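Local coordinates for protein possible galactose mutarotase (PDB 4RNL) that is probably an aldose 1-epimerase (galactose mutarotase) that would interconvert the alpha and beta anomers of a sugar, although its natural substrate is not established, at residues A[132-137]-A[153-158]; A[162-167]-A[333-338]; A[178-183]-A[307-312]; A[253-258]-A[273-278]. All blocks are in the same frame, centred on the assembly; numbering follows the deposited sequence.

Contact 1: residues A[132-137]-A[153-158]; sequences GVQLHR and RVTYTL
Arg-153 lays its guanidinium flat on the imidazole of His-136, the two centres 3.9 Å apart and the planes within 14° of parallel. The overlap is offset: NH2 of Arg-153 sits over the rim of the ring, 3.6 Å from CE1 of His-136. Asp-151, just beyond the pair, is hydrogen-bonded to NE2 of His-136, which fixes the turn of the ring under the cation.

On the same face, Gln-134 adds a polar bond. Its CG is anti to the backbone N (chi1 179°), the chain runs on extended to CD, and NE2 donates to Thr-155 OG1 over 3.0 Å in the plane of the amide. OE1 of Gln-134 lies at the guanidinium edge, 3.5 Å from CD of Arg-153, with the amide turned 75° against the guanidinium. An alanine here would probably leave Thr-155 OG1 without this donor and the aliphatic part of Arg-153 with less to lean on.

The backbones belong to a beta hairpin, antiparallel strands 132-139 and 150-159 near one end of the large sheet in the beta supersandwich of galactose mutarotases. Val-133 with Tyr-156 and Leu-135 with Val-154 are its hydrogen-bonded pairs, tied for instance by Tyr-156 N to Val-133 O at 2.9 Å and Leu-135 N to Val-154 O at 2.8 Å.

Apolar packing fills the buried face. CD1 of Leu-135 comes obliquely against Tyr-156 CE1 at 3.7 Å, and CG1 of Val-133 rests 4.2 Å from Tyr-156 CB. Farther along the ring, Tyr-156 OH makes a weak hydrogen bond to the carbonyl of Gly-43.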
# COMPACT_ATOMS: atom_id res chain seq x y z
N GLY A 132 10.78 10.03 -12.13
CA GLY A 132 10.46 9.99 -10.71
C GLY A 132 11.60 9.93 -9.70
O GLY A 132 12.66 10.55 -9.87
N VAL A 133 11.36 9.18 -8.63
CA VAL A 133 12.31 9.09 -7.52
C VAL A 133 12.48 7.64 -7.08
O VAL A 133 11.51 6.85 -7.04
CB VAL A 133 11.87 10.00 -6.34
CG1 VAL A 133 10.46 9.62 -5.85
CG2 VAL A 133 12.87 9.93 -5.20
N GLN A 134 13.72 7.26 -6.78
CA GLN A 134 14.02 5.94 -6.24
C GLN A 134 14.45 6.06 -4.79
O GLN A 134 15.40 6.78 -4.47
CB GLN A 134 15.13 5.27 -7.07
CG GLN A 134 15.54 3.88 -6.59
CD GLN A 134 16.52 3.22 -7.55
OE1 GLN A 134 17.73 3.28 -7.36
NE2 GLN A 134 15.99 2.59 -8.59
N LEU A 135 13.75 5.35 -3.90
CA LEU A 135 14.11 5.28 -2.49
C LEU A 135 14.95 4.04 -2.24
O LEU A 135 14.71 2.98 -2.82
CB LEU A 135 12.85 5.23 -1.61
CG LEU A 135 11.92 6.42 -1.81
CD1 LEU A 135 10.82 6.40 -0.78
CD2 LEU A 135 12.68 7.72 -1.74
N HIS A 136 15.94 4.16 -1.37
CA HIS A 136 16.85 3.04 -1.09
C HIS A 136 17.17 2.99 0.39
O HIS A 136 17.49 4.00 0.99
CB HIS A 136 18.14 3.21 -1.88
CG HIS A 136 19.18 2.18 -1.56
ND1 HIS A 136 20.50 2.51 -1.32
CD2 HIS A 136 19.10 0.83 -1.45
CE1 HIS A 136 21.19 1.40 -1.07
NE2 HIS A 136 20.36 0.38 -1.15
N ARG A 137 17.10 1.79 0.97
CA ARG A 137 17.51 1.62 2.37
C ARG A 137 17.82 0.16 2.63
O ARG A 137 17.09 -0.73 2.19
CB ARG A 137 16.39 2.07 3.31
CG ARG A 137 16.74 1.96 4.79
CD ARG A 137 15.53 2.32 5.66
NE ARG A 137 15.84 2.23 7.09
CZ ARG A 137 15.65 1.13 7.82
NH1 ARG A 137 15.16 0.03 7.26
NH2 ARG A 137 15.96 1.15 9.11
N ARG A 153 15.06 -1.32 -2.75
CA ARG A 153 14.87 -0.14 -3.58
C ARG A 153 13.43 -0.09 -4.04
O ARG A 153 12.89 -1.09 -4.52
CB ARG A 153 15.79 -0.18 -4.81
CG ARG A 153 17.22 0.17 -4.51
CD ARG A 153 18.08 0.18 -5.76
NE ARG A 153 19.41 0.70 -5.44
CZ ARG A 153 20.36 -0.02 -4.85
NH1 ARG A 153 20.14 -1.29 -4.53
NH2 ARG A 153 21.54 0.54 -4.59
N VAL A 154 12.81 1.07 -3.89
CA VAL A 154 11.43 1.25 -4.32
C VAL A 154 11.39 2.46 -5.23
O VAL A 154 11.80 3.56 -4.84
CB VAL A 154 10.49 1.45 -3.12
CG1 VAL A 154 9.06 1.68 -3.60
CG2 VAL A 154 10.54 0.23 -2.20
N THR A 155 10.92 2.25 -6.46
CA THR A 155 11.01 3.30 -7.47
C THR A 155 9.62 3.76 -7.84
O THR A 155 8.78 2.95 -8.25
CB THR A 155 11.76 2.79 -8.72
OG1 THR A 155 13.06 2.31 -8.33
CG2 THR A 155 11.93 3.92 -9.74
N TYR A 156 9.38 5.05 -7.68
CA TYR A 156 8.08 5.65 -7.96
C TYR A 156 8.24 6.48 -9.23
O TYR A 156 9.02 7.44 -9.25
CB TYR A 156 7.67 6.61 -6.83
CG TYR A 156 7.54 6.03 -5.43
CD1 TYR A 156 8.66 5.68 -4.68
CD2 TYR A 156 6.29 5.89 -4.83
CE1 TYR A 156 8.54 5.17 -3.38
CE2 TYR A 156 6.16 5.38 -3.53
CZ TYR A 156 7.29 5.02 -2.82
OH TYR A 156 7.15 4.54 -1.53
N THR A 157 7.53 6.13 -10.30
CA THR A 157 7.60 6.94 -11.53
C THR A 157 6.22 7.28 -12.05
O THR A 157 5.23 6.60 -11.77
CB THR A 157 8.39 6.25 -12.64
OG1 THR A 157 7.86 4.94 -12.85
CG2 THR A 157 9.86 6.14 -12.25
N LEU A 158 6.15 8.35 -12.83
CA LEU A 158 4.88 8.85 -13.32
C LEU A 158 4.96 8.96 -14.82
O LEU A 158 5.95 9.47 -15.36
CB LEU A 158 4.59 10.23 -12.70
CG LEU A 158 3.32 10.96 -13.13
CD1 LEU A 158 2.07 10.14 -12.79
CD2 LEU A 158 3.26 12.34 -12.47

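Contact 2: residues A[162-167]-A[333-338]; sequences ALRIVS and RSETVY
Glu-335 reaches across from its strand to Arg-164, whose NE donates to OE2 over 2.8 Å in a salt bridge. OE2 is met nearly along its C-O axis, in the plane of the guanidinium. Arg-164 bends at chi3 (-85°), which brings NE round to the acid; the residue is modelled in two conformers, so this bridge may be only part-time. Glu-335 OE1 takes a second arginine: NH1 and NH2 of Arg-333 both close on that one oxygen, NH2 at 2.9 Å, from the same face of the carboxylate. Val-166 fills in between, with CG1 lying over one face of the Arg-333 guanidinium, 3.9 Å from NH2, and CG2 against CG of Glu-335.

The opposite face of the pair is buried. There Ile-165 CD1 meets Tyr-338 CE1 obliquely at 4.0 Å. A water donates to Ile-165 O at 2.9 Å and also bonds to Ser-167 OG.

Behind these contacts lies the ladder of strands 162-171 and 332-342, antiparallel neighbours in the nine-stranded sheet, with Ile-165 N to Thr-336 O at 2.9 Å as one of its rungs. Along the far edge of the second strand Thr-275 binds the backbone of Glu-335; on the buried face Glu-276 takes Ser-334 OG, and Thr-309 and Thr-274 meet Thr-336 OG1.

An alanine in place of Glu-335 would probably leave both arginines without this anionic mate. Since NE of Arg-164 and NH2 of Arg-333 stand 6.1 Å apart, the shared carboxylate probably offsets their mutual repulsion and is itself likely to stay ionised.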
# COMPACT_ATOMS: atom_id res chain seq x y z
N ALA A 162 -0.58 7.61 -15.08
CA ALA A 162 -0.28 6.37 -14.36
C ALA A 162 0.91 6.51 -13.42
O ALA A 162 1.98 6.92 -13.84
CB ALA A 162 -0.04 5.23 -15.34
N LEU A 163 0.71 6.14 -12.16
CA LEU A 163 1.80 6.08 -11.19
C LEU A 163 2.28 4.64 -11.07
O LEU A 163 1.48 3.74 -10.77
CB LEU A 163 1.32 6.53 -9.80
CG LEU A 163 2.29 6.32 -8.64
CD1 LEU A 163 3.48 7.26 -8.79
CD2 LEU A 163 1.58 6.54 -7.31
N ARG A 164 3.57 4.42 -11.28
CA ARG A 164 4.13 3.06 -11.20
C ARG A 164 5.04 2.94 -9.99
O ARG A 164 5.88 3.80 -9.74
CB ARG A 164 4.90 2.71 -12.48
CG ARG A 164 5.62 1.37 -12.42
CD ARG A 164 6.46 1.11 -13.67
NE ARG A 164 5.66 0.53 -14.75
CZ ARG A 164 5.19 1.21 -15.79
NH1 ARG A 164 5.44 2.51 -15.89
NH2 ARG A 164 4.47 0.60 -16.72
N ILE A 165 4.86 1.87 -9.21
CA ILE A 165 5.74 1.63 -8.06
C ILE A 165 6.37 0.26 -8.21
O ILE A 165 5.66 -0.75 -8.21
CB ILE A 165 4.99 1.70 -6.71
CG1 ILE A 165 4.28 3.05 -6.55
CG2 ILE A 165 5.97 1.53 -5.56
CD1 ILE A 165 3.39 3.14 -5.30
N VAL A 166 7.70 0.21 -8.35
CA VAL A 166 8.40 -1.07 -8.47
C VAL A 166 9.26 -1.26 -7.24
O VAL A 166 10.08 -0.40 -6.93
CB VAL A 166 9.28 -1.10 -9.74
CG1 VAL A 166 10.03 -2.44 -9.86
CG2 VAL A 166 8.43 -0.83 -10.98
N SER A 167 9.06 -2.37 -6.53
CA SER A 167 9.84 -2.63 -5.32
C SER A 167 10.81 -3.78 -5.59
O SER A 167 10.39 -4.83 -6.10
CB SER A 167 8.92 -2.96 -4.15
OG SER A 167 7.89 -1.98 -4.02
N ARG A 333 11.03 -8.89 -6.69
CA ARG A 333 10.50 -7.79 -7.50
C ARG A 333 8.98 -7.78 -7.44
O ARG A 333 8.33 -8.81 -7.65
CB ARG A 333 10.95 -7.89 -8.96
CG ARG A 333 10.45 -6.71 -9.83
CD ARG A 333 10.75 -6.90 -11.33
NE ARG A 333 10.48 -5.68 -12.09
CZ ARG A 333 9.29 -5.35 -12.59
NH1 ARG A 333 8.25 -6.16 -12.43
NH2 ARG A 333 9.14 -4.21 -13.25
N SER A 334 8.42 -6.62 -7.15
CA SER A 334 6.97 -6.48 -7.16
C SER A 334 6.65 -5.18 -7.88
O SER A 334 7.38 -4.20 -7.76
CB SER A 334 6.43 -6.45 -5.74
OG SER A 334 5.02 -6.38 -5.77
N GLU A 335 5.56 -5.17 -8.64
CA GLU A 335 5.23 -3.98 -9.41
C GLU A 335 3.73 -3.75 -9.39
O GLU A 335 2.95 -4.66 -9.67
CB GLU A 335 5.73 -4.11 -10.86
CG GLU A 335 5.27 -2.95 -11.76
CD GLU A 335 5.74 -3.10 -13.21
OE1 GLU A 335 6.28 -4.17 -13.56
OE2 GLU A 335 5.55 -2.15 -14.00
N THR A 336 3.35 -2.52 -9.06
CA THR A 336 1.95 -2.14 -9.03
C THR A 336 1.80 -0.81 -9.78
O THR A 336 2.65 0.08 -9.67
CB THR A 336 1.42 -2.07 -7.58
OG1 THR A 336 1.49 -3.38 -6.99
CG2 THR A 336 -0.03 -1.60 -7.55
N VAL A 337 0.75 -0.69 -10.58
CA VAL A 337 0.53 0.53 -11.35
C VAL A 337 -0.86 1.06 -11.05
O VAL A 337 -1.84 0.32 -11.09
CB VAL A 337 0.63 0.27 -12.87
CG1 VAL A 337 0.45 1.58 -13.65
CG2 VAL A 337 1.96 -0.38 -13.23
N TYR A 338 -0.94 2.35 -10.71
CA TYR A 338 -2.21 3.00 -10.47
C TYR A 338 -2.50 3.87 -11.69
O TYR A 338 -1.88 4.92 -11.85
CB TYR A 338 -2.11 3.91 -9.25
CG TYR A 338 -1.82 3.21 -7.93
CD1 TYR A 338 -0.55 2.73 -7.64
CD2 TYR A 338 -2.82 3.08 -6.98
CE1 TYR A 338 -0.29 2.10 -6.42
CE2 TYR A 338 -2.57 2.47 -5.76
CZ TYR A 338 -1.30 1.98 -5.50
OH TYR A 338 -1.07 1.37 -4.29
O HOH W 1 5.63 -2.07 -5.68

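Contact 3: residues A[178-183]-A[307-312]; sequences NLTNHT and LETQHF. With GOL (glycerol), chain E.
Glu-308 spreads its carboxylate over one face of the His-182 imidazole, the two planes 32° apart. OE2 stands 3.3 Å from NE2 of His-182, above the ring and toward its rim, a place unsuited to a direct hydrogen bond. A glycerol hydroxyl joins the two instead: O1 accepts from NE2 of His-182 at 2.9 Å and donates to OE2 of Glu-308 at 2.9 Å. Arg-88, His-113 and Asp-242 also hydrogen-bond to this glycerol, which probably came from the crystallisation liquor. Such a gathering of groups round a polyol is consistent with the sugar-binding cleft of aldose 1-epimerases, where relatives use a glutamate and a histidine in catalysis.

His-182 and Glu-308 belong to strands 180-185 and 305-310, antiparallel neighbours in the seven-stranded sheet of the supersandwich. Waters wedge between them. One donates to both Leu-179 O and Thr-309 O; another donates to the carbonyls of Asn-181 and Leu-307 and accepts from Thr-309 N.

Two other side chains span the gap to meet backbone. OG1 of Thr-180, anti to its own backbone N (chi1 -169°), donates to Thr-309 O over 2.7 Å. Farther along, the amide of Asn-178 stands 69° from the ring plane of His-311 and deals with that residue's main chain: OD1 accepts from His-311 N at 2.8 Å, while ND2 makes a weak bond to His-311 O. The imidazole itself leads away, its ND1 bonded to Glu-276. At the other end, Asn-181 OD1 closes an Asx turn, gripped by both N and OG1 of Thr-183, the hydroxyl at 2.6 Å.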
# COMPACT_ATOMS: atom_id res chain seq x y z
N ASN A 178 7.51 -8.93 2.03
CA ASN A 178 6.20 -8.69 1.44
C ASN A 178 5.97 -7.18 1.51
O ASN A 178 5.51 -6.67 2.54
CB ASN A 178 5.14 -9.45 2.24
CG ASN A 178 3.73 -9.34 1.66
OD1 ASN A 178 3.53 -9.16 0.45
ND2 ASN A 178 2.73 -9.45 2.53
N LEU A 179 6.33 -6.47 0.45
CA LEU A 179 6.23 -5.00 0.47
C LEU A 179 4.99 -4.52 -0.26
O LEU A 179 4.62 -5.08 -1.28
CB LEU A 179 7.47 -4.38 -0.17
CG LEU A 179 8.80 -4.92 0.34
CD1 LEU A 179 9.96 -4.28 -0.39
CD2 LEU A 179 8.92 -4.67 1.82
N THR A 180 4.36 -3.47 0.26
CA THR A 180 3.18 -2.93 -0.42
C THR A 180 3.14 -1.44 -0.19
O THR A 180 3.93 -0.90 0.58
CB THR A 180 1.86 -3.55 0.10
OG1 THR A 180 0.78 -3.18 -0.77
CG2 THR A 180 1.54 -3.06 1.51
N ASN A 181 2.22 -0.77 -0.86
CA ASN A 181 1.95 0.63 -0.55
C ASN A 181 0.54 0.75 -0.01
O ASN A 181 -0.41 0.19 -0.58
CB ASN A 181 2.14 1.53 -1.77
CG ASN A 181 1.97 2.99 -1.41
OD1 ASN A 181 0.85 3.50 -1.37
ND2 ASN A 181 3.07 3.66 -1.06
N HIS A 182 0.41 1.46 1.10
CA HIS A 182 -0.84 1.50 1.86
C HIS A 182 -1.63 2.79 1.57
O HIS A 182 -2.28 3.33 2.45
CB HIS A 182 -0.49 1.41 3.34
CG HIS A 182 -1.58 0.85 4.20
ND1 HIS A 182 -2.82 1.45 4.31
CD2 HIS A 182 -1.61 -0.23 5.02
CE1 HIS A 182 -3.57 0.76 5.15
NE2 HIS A 182 -2.86 -0.26 5.60
N THR A 183 -1.55 3.28 0.34
CA THR A 183 -2.35 4.44 -0.07
C THR A 183 -3.86 4.14 0.10
O THR A 183 -4.32 3.06 -0.27
CB THR A 183 -2.04 4.83 -1.54
OG1 THR A 183 -0.77 5.51 -1.60
CG2 THR A 183 -3.11 5.76 -2.11
N LEU A 307 -6.34 -0.29 -1.27
CA LEU A 307 -6.23 -1.52 -2.06
C LEU A 307 -4.75 -1.87 -2.08
O LEU A 307 -4.00 -1.33 -2.88
CB LEU A 307 -6.73 -1.29 -3.48
CG LEU A 307 -8.19 -0.85 -3.61
CD1 LEU A 307 -8.51 -0.40 -5.03
CD2 LEU A 307 -9.09 -1.98 -3.22
N GLU A 308 -4.33 -2.76 -1.19
CA GLU A 308 -2.92 -3.06 -1.02
C GLU A 308 -2.57 -4.37 -1.68
O GLU A 308 -3.00 -5.44 -1.24
CB GLU A 308 -2.57 -3.15 0.47
CG GLU A 308 -3.18 -2.03 1.31
CD GLU A 308 -3.35 -2.44 2.75
OE1 GLU A 308 -2.42 -3.06 3.30
OE2 GLU A 308 -4.41 -2.15 3.34
N THR A 309 -1.76 -4.30 -2.73
CA THR A 309 -1.34 -5.51 -3.43
C THR A 309 -0.25 -6.17 -2.62
O THR A 309 0.67 -5.49 -2.14
CB THR A 309 -0.85 -5.17 -4.84
OG1 THR A 309 0.21 -4.22 -4.73
CG2 THR A 309 -1.98 -4.55 -5.67
N GLN A 310 -0.33 -7.48 -2.45
CA GLN A 310 0.49 -8.14 -1.45
C GLN A 310 0.48 -9.65 -1.61
O GLN A 310 -0.32 -10.20 -2.38
CB GLN A 310 -0.08 -7.79 -0.07
CG GLN A 310 -1.52 -8.31 0.09
CD GLN A 310 -2.05 -8.17 1.49
OE1 GLN A 310 -1.48 -7.43 2.30
NE2 GLN A 310 -3.14 -8.88 1.79
N HIS A 311 1.37 -10.33 -0.91
CA HIS A 311 1.19 -11.76 -0.65
C HIS A 311 0.24 -11.91 0.54
O HIS A 311 -0.02 -10.94 1.26
CB HIS A 311 2.54 -12.45 -0.40
CG HIS A 311 3.26 -12.83 -1.66
ND1 HIS A 311 3.47 -11.95 -2.70
CD2 HIS A 311 3.82 -14.00 -2.04
CE1 HIS A 311 4.13 -12.56 -3.67
NE2 HIS A 311 4.35 -13.81 -3.30
N PHE A 312 -0.30 -13.11 0.73
CA PHE A 312 -1.40 -13.32 1.68
C PHE A 312 -0.97 -13.12 3.14
O PHE A 312 0.18 -13.40 3.49
CB PHE A 312 -1.96 -14.75 1.55
CG PHE A 312 -2.50 -15.10 0.18
CD1 PHE A 312 -2.66 -14.14 -0.81
CD2 PHE A 312 -2.88 -16.41 -0.09
CE1 PHE A 312 -3.17 -14.49 -2.06
CE2 PHE A 312 -3.38 -16.77 -1.33
CZ PHE A 312 -3.53 -15.81 -2.32
C1 GOL E . -4.98 -3.27 6.47
O1 GOL E . -3.68 -3.02 6.00
C2 GOL E . -4.93 -3.97 7.83
O2 GOL E . -5.37 -5.32 7.70
C3 GOL E . -5.84 -3.20 8.78
O3 GOL E . -6.09 -3.94 9.96
O HOH W 2 3.02 -4.59 -3.42
O HOH W 3 -0.75 -1.30 -3.03
O HOH W 4 1.79 -1.72 -3.85
O HOH W 5 -6.25 2.40 -2.80
O HOH W 6 -3.71 1.60 -2.65

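Contact 4: residues A[253-258]-A[273-278]; sequences EAPRTV and ATTEPG
The guanidinium of Arg-256 turns its edge to the carbonyls of Thr-274 and Glu-276, while Val-258 CG1 of its own strand covers one face, 3.5 Å above the plane. NH2 does all the direct bonding here, donating to Thr-274 O at 2.9 Å and to Glu-276 O at 3.0 Å. The first acceptor lies in the guanidinium plane, the second 18° out of it. CG of Arg-256 stands between the backbone N and the carbonyl carbon (chi1 80°), and the chain bends again at CD, running on past Thr-274 O. On the far side, NH1 bonds to Asp-248 O.

Thr-274 O takes a second donor, Arg-256 N at 3.2 Å, which approaches from the opposite face of the carbonyl plane. With Thr-274 N bonded to Arg-256 O, this makes an antiparallel hydrogen-bonded pair in the hairpin of strands 256-262 and 268-274. Apolar groups close round it: Val-258 CG2 against Thr-274 CG2 at 3.8 Å, and Pro-255 CD alongside Thr-275 CG2 at 3.9 Å.

Beyond the strand the chain bends through an ST turn, Thr-274 OG1 accepting from Glu-276 N at 3.1 Å; the same hydroxyl also hydrogen-bonds Thr-336 OG1. Glu-276 hydrogen-bonds to Ser-334 and His-311. Within this contact the polar partners of the guanidinium are main-chain oxygens, and its positive charge is likely to polarise these carbonyls while pinning both sides of the turn.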
# COMPACT_ATOMS: atom_id res chain seq x y z
N GLU A 253 4.51 -12.61 -13.59
CA GLU A 253 5.79 -11.96 -13.88
C GLU A 253 5.65 -10.53 -14.39
O GLU A 253 6.57 -9.72 -14.24
CB GLU A 253 6.61 -12.80 -14.85
CG GLU A 253 7.13 -14.10 -14.26
CD GLU A 253 7.98 -14.86 -15.25
OE1 GLU A 253 8.90 -14.25 -15.83
OE2 GLU A 253 7.72 -16.07 -15.46
N ALA A 254 4.51 -10.23 -15.00
CA ALA A 254 4.22 -8.88 -15.48
C ALA A 254 2.88 -8.46 -14.91
O ALA A 254 2.01 -9.31 -14.70
CB ALA A 254 4.18 -8.86 -17.01
N PRO A 255 2.71 -7.16 -14.63
CA PRO A 255 1.46 -6.75 -13.99
C PRO A 255 0.26 -6.86 -14.92
O PRO A 255 0.41 -6.76 -16.15
CB PRO A 255 1.72 -5.28 -13.62
CG PRO A 255 2.79 -4.83 -14.57
CD PRO A 255 3.65 -6.04 -14.81
N ARG A 256 -0.91 -7.11 -14.35
CA ARG A 256 -2.16 -7.10 -15.10
C ARG A 256 -3.21 -6.41 -14.25
O ARG A 256 -3.08 -6.39 -13.02
CB ARG A 256 -2.59 -8.53 -15.49
CG ARG A 256 -3.29 -9.34 -14.38
CD ARG A 256 -2.41 -9.61 -13.16
NE ARG A 256 -2.86 -10.77 -12.37
CZ ARG A 256 -2.38 -11.10 -11.18
NH1 ARG A 256 -2.84 -12.17 -10.55
NH2 ARG A 256 -1.43 -10.36 -10.62
N THR A 257 -4.22 -5.84 -14.88
CA THR A 257 -5.28 -5.13 -14.15
C THR A 257 -6.04 -6.11 -13.27
O THR A 257 -6.54 -7.13 -13.76
CB THR A 257 -6.26 -4.46 -15.11
OG1 THR A 257 -5.54 -3.53 -15.93
CG2 THR A 257 -7.36 -3.73 -14.34
N VAL A 258 -6.13 -5.83 -11.98
CA VAL A 258 -6.81 -6.74 -11.04
C VAL A 258 -7.94 -6.04 -10.31
O VAL A 258 -8.77 -6.69 -9.66
CB VAL A 258 -5.84 -7.31 -9.99
CG1 VAL A 258 -4.77 -8.18 -10.67
CG2 VAL A 258 -5.21 -6.18 -9.17
N ALA A 273 -3.09 -2.34 -11.51
CA ALA A 273 -2.44 -3.53 -12.09
C ALA A 273 -1.30 -3.96 -11.19
O ALA A 273 -0.62 -3.12 -10.60
CB ALA A 273 -1.95 -3.24 -13.49
N THR A 274 -1.07 -5.27 -11.09
CA THR A 274 -0.03 -5.76 -10.19
C THR A 274 0.50 -7.12 -10.58
O THR A 274 -0.15 -7.88 -11.30
CB THR A 274 -0.53 -5.81 -8.72
OG1 THR A 274 0.58 -6.03 -7.84
CG2 THR A 274 -1.57 -6.92 -8.52
N THR A 275 1.70 -7.42 -10.10
CA THR A 275 2.30 -8.74 -10.21
C THR A 275 1.88 -9.63 -9.04
O THR A 275 2.05 -10.85 -9.08
CB THR A 275 3.83 -8.62 -10.18
OG1 THR A 275 4.20 -7.85 -9.03
CG2 THR A 275 4.34 -7.93 -11.44
N GLU A 276 1.35 -9.01 -7.99
CA GLU A 276 1.04 -9.72 -6.74
C GLU A 276 -0.13 -10.69 -6.85
O GLU A 276 -1.02 -10.51 -7.68
CB GLU A 276 0.74 -8.69 -5.64
CG GLU A 276 1.95 -7.87 -5.22
CD GLU A 276 2.94 -8.67 -4.39
OE1 GLU A 276 2.52 -9.60 -3.67
OE2 GLU A 276 4.16 -8.39 -4.47
N PRO A 277 -0.15 -11.71 -5.97
CA PRO A 277 -1.24 -12.69 -5.97
C PRO A 277 -2.43 -12.28 -5.09
O PRO A 277 -3.49 -12.91 -5.13
CB PRO A 277 -0.58 -13.92 -5.36
CG PRO A 277 0.41 -13.33 -4.36
CD PRO A 277 0.94 -12.10 -5.05
N GLY A 278 -2.23 -11.26 -4.27
CA GLY A 278 -3.26 -10.90 -3.31
C GLY A 278 -3.54 -9.41 -3.27
O GLY A 278 -2.74 -8.58 -3.72

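Overall arrangement
Contacts 1, 2 and 4 lie in one nine-stranded sheet and are only partly buried, whereas contact 3 belongs to the seven-stranded sheet and is the most buried, its centre about 4 Å from the chain centre. Contacts 1 and 2 are adjacent, with Thr-157 bonded to Arg-164; each has a charged or polar outer face, but the buried face is apolar in contact 1 and mixed with hydroxyls and a water in contact 2. Contact 4 continues the sheet through Val-337 and Ala-273, its arginine meeting carbonyls. Contact 3 is bridged largely by waters, with a few direct side-chain-to-backbone bonds. Polar links between the sheets include Thr-336 to Thr-309; loop residue Glu-276 binds Ser-334 and His-311.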